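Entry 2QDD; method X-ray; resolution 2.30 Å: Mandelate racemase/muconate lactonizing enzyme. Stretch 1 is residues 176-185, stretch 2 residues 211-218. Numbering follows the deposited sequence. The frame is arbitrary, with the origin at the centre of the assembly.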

# COMPACT_ATOMS: atom_id res chain seq x y z
N ASP A 176 -24.98 2.55 25.76
CA ASP A 176 -23.96 1.52 25.50
C ASP A 176 -22.67 1.76 26.29
O ASP A 176 -22.07 0.81 26.80
CB ASP A 176 -23.65 1.39 24.01
CG ASP A 176 -24.64 0.48 23.28
OD1 ASP A 176 -25.27 -0.40 23.92
OD2 ASP A 176 -24.79 0.65 22.05
N ILE A 177 -22.25 3.03 26.39
CA ILE A 177 -21.10 3.41 27.21
C ILE A 177 -21.32 3.04 28.68
O ILE A 177 -20.45 2.43 29.31
CB ILE A 177 -20.75 4.93 27.05
CG1 ILE A 177 -20.21 5.20 25.65
CG2 ILE A 177 -19.70 5.37 28.07
CD1 ILE A 177 -20.51 6.59 25.10
N ALA A 178 -22.50 3.38 29.21
CA ALA A 178 -22.87 3.06 30.60
C ALA A 178 -23.03 1.56 30.87
O ALA A 178 -22.73 1.09 31.97
CB ALA A 178 -24.13 3.81 31.01
N ARG A 179 -23.50 0.82 29.86
CA ARG A 179 -23.54 -0.65 29.91
C ARG A 179 -22.15 -1.27 29.97
O ARG A 179 -21.86 -2.08 30.85
CB ARG A 179 -24.28 -1.21 28.70
CG ARG A 179 -25.78 -1.28 28.86
CD ARG A 179 -26.43 -1.56 27.52
NE ARG A 179 -27.80 -1.05 27.48
CZ ARG A 179 -28.49 -0.82 26.36
NH1 ARG A 179 -27.94 -1.05 25.17
NH2 ARG A 179 -29.73 -0.36 26.43
N ILE A 180 -21.29 -0.87 29.03
CA ILE A 180 -19.94 -1.42 28.93
C ILE A 180 -19.14 -1.16 30.21
O ILE A 180 -18.53 -2.08 30.75
CB ILE A 180 -19.20 -0.88 27.66
CG1 ILE A 180 -19.75 -1.55 26.39
CG2 ILE A 180 -17.71 -1.14 27.74
CD1 ILE A 180 -19.50 -0.76 25.13
N GLU A 181 -19.18 0.08 30.70
CA GLU A 181 -18.37 0.47 31.85
C GLU A 181 -18.81 -0.15 33.18
O GLU A 181 -17.99 -0.38 34.06
CB GLU A 181 -18.25 1.99 31.97
CG GLU A 181 -17.50 2.67 30.82
CD GLU A 181 -15.98 2.64 30.95
OE1 GLU A 181 -15.36 3.73 30.91
OE2 GLU A 181 -15.39 1.54 31.07
N ALA A 182 -20.11 -0.42 33.31
CA ALA A 182 -20.63 -1.11 34.50
C ALA A 182 -20.28 -2.60 34.49
O ALA A 182 -19.79 -3.12 35.50
CB ALA A 182 -22.14 -0.92 34.62
N ILE A 183 -20.52 -3.25 33.36
CA ILE A 183 -20.33 -4.70 33.21
C ILE A 183 -18.85 -5.11 33.33
O ILE A 183 -18.52 -6.11 33.97
CB ILE A 183 -20.95 -5.21 31.87
CG1 ILE A 183 -22.48 -5.24 31.96
CG2 ILE A 183 -20.43 -6.58 31.50
CD1 ILE A 183 -23.16 -5.44 30.63
N SER A 184 -17.98 -4.30 32.73
CA SER A 184 -16.54 -4.56 32.76
C SER A 184 -15.93 -4.36 34.15
O SER A 184 -15.03 -5.10 34.55
CB SER A 184 -15.82 -3.69 31.73
OG SER A 184 -14.52 -4.16 31.47
N ALA A 185 -16.44 -3.36 34.88
CA ALA A 185 -15.93 -3.06 36.22
C ALA A 185 -16.57 -3.92 37.32
O ALA A 185 -16.02 -4.04 38.41
CB ALA A 185 -16.10 -1.59 36.53
N ASN A 211 -14.10 4.54 21.81
CA ASN A 211 -13.12 5.54 22.24
C ASN A 211 -13.57 6.40 23.43
O ASN A 211 -12.86 7.31 23.83
CB ASN A 211 -12.66 6.41 21.06
CG ASN A 211 -11.85 5.62 20.04
OD1 ASN A 211 -11.25 4.60 20.36
ND2 ASN A 211 -11.83 6.09 18.80
N SER A 212 -14.74 6.09 23.98
CA SER A 212 -15.24 6.75 25.20
C SER A 212 -15.05 5.90 26.45
O SER A 212 -15.34 6.34 27.57
CB SER A 212 -16.71 7.11 25.04
OG SER A 212 -16.91 7.93 23.91
N VAL A 213 -14.53 4.70 26.26
CA VAL A 213 -14.69 3.59 27.20
C VAL A 213 -13.30 3.09 27.62
O VAL A 213 -12.38 3.03 26.80
CB VAL A 213 -15.60 2.49 26.56
CG1 VAL A 213 -14.96 1.12 26.52
CG2 VAL A 213 -16.97 2.47 27.19
N ARG A 214 -13.13 2.79 28.91
CA ARG A 214 -11.85 2.30 29.43
C ARG A 214 -11.68 0.79 29.24
O ARG A 214 -10.56 0.28 29.25
CB ARG A 214 -11.70 2.65 30.91
CG ARG A 214 -11.14 4.04 31.18
CD ARG A 214 -11.06 4.31 32.68
NE ARG A 214 -12.33 4.80 33.22
CZ ARG A 214 -13.22 4.07 33.88
NH1 ARG A 214 -13.00 2.77 34.11
NH2 ARG A 214 -14.34 4.62 34.32
N ALA A 215 -12.80 0.10 29.05
CA ALA A 215 -12.84 -1.35 28.91
C ALA A 215 -12.17 -1.86 27.64
O ALA A 215 -12.41 -1.34 26.54
CB ALA A 215 -14.27 -1.83 28.96
N ARG A 216 -11.34 -2.88 27.80
CA ARG A 216 -10.59 -3.47 26.69
C ARG A 216 -11.00 -4.91 26.46
O ARG A 216 -10.20 -5.72 26.02
CB ARG A 216 -9.08 -3.39 26.95
CG ARG A 216 -8.54 -1.98 27.15
CD ARG A 216 -8.76 -1.13 25.91
NE ARG A 216 -8.29 0.23 26.10
CZ ARG A 216 -9.07 1.31 26.11
NH1 ARG A 216 -8.55 2.51 26.28
NH2 ARG A 216 -10.38 1.18 25.96
N ASP A 217 -12.26 -5.22 26.77
CA ASP A 217 -12.83 -6.54 26.49
C ASP A 217 -13.09 -6.72 25.00
O ASP A 217 -13.21 -5.73 24.27
CB ASP A 217 -14.12 -6.73 27.28
CG ASP A 217 -13.95 -6.38 28.74
OD1 ASP A 217 -14.24 -5.22 29.10
OD2 ASP A 217 -13.52 -7.26 29.52
N TRP A 218 -13.16 -7.98 24.57
CA TRP A 218 -13.63 -8.38 23.24
C TRP A 218 -14.86 -7.63 22.76
O TRP A 218 -15.82 -7.46 23.51
CB TRP A 218 -13.97 -9.87 23.23
CG TRP A 218 -12.81 -10.81 23.05
CD1 TRP A 218 -12.30 -11.65 23.99
CD2 TRP A 218 -12.07 -11.03 21.85
NE1 TRP A 218 -11.26 -12.37 23.46
CE2 TRP A 218 -11.10 -12.02 22.15
CE3 TRP A 218 -12.11 -10.49 20.56
CZ2 TRP A 218 -10.19 -12.49 21.20
CZ3 TRP A 218 -11.20 -10.95 19.62
CH2 TRP A 218 -10.25 -11.93 19.94
O HOH W 1 -17.25 6.02 30.41

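The carboxylate of Glu-181 meets an irregular loop chiefly through its backbone: OE1 accepts a hydrogen bond from Arg-214 N at 3.1 Å, with an N-H...O angle of 163°, and OE2 accepts a weak one from the same Arg-214 N at 3.4 Å. The Arg-214 side chain contributes differently. Its guanidinium lies with one face to the carboxylate, so that Glu-181 OE1 and Arg-214 NH2 form a long salt bridge of 3.7 Å in which no N-H points at the oxygen and only charge attraction operates. A water extends this network, donating to Glu-181 OE1 at 3.0 Å and, weakly, to Ser-212 O at 3.4 Å. The CA-to-CB bond of Glu-181 points sideways, but chi1 and chi2, both m, bring the end of the side chain to the loop, and its methylene CG packs 3.7 Å from Val-213 CG2.

Apolar contacts accompany these polar ones. Ile-177, Ile-180, Glu-181 and Ser-184 recur at helical spacing and thus present a common side to the loop. The buried Val-213 places CG2 among the first three, 4.1 Å from Ile-177 CG2 and 3.7 Å from Ile-180 CG2. Ile-180 CG2 also lies 3.7 Å from Ala-215 CB, a small methyl that suits the close approach of the backbones here: the CA atoms of Ser-184 and Ala-215 are 6.2 Å apart. At the other end, Ile-177 CD1 rests 3.8 Å from Ser-212 CB.

Ser-184, with chi1 t, donates a short hydrogen bond from OG to Asp-217 OD1 at 2.6 Å, while the same OG lies 3.4 Å from Ala-215 CB. The short serine side chain places its hydroxyl directly against the carboxylate, as donor of the bond. Altogether the contact buries 402 Å², summed over both sides, with Glu-181 and Val-213 the most extensively covered residues.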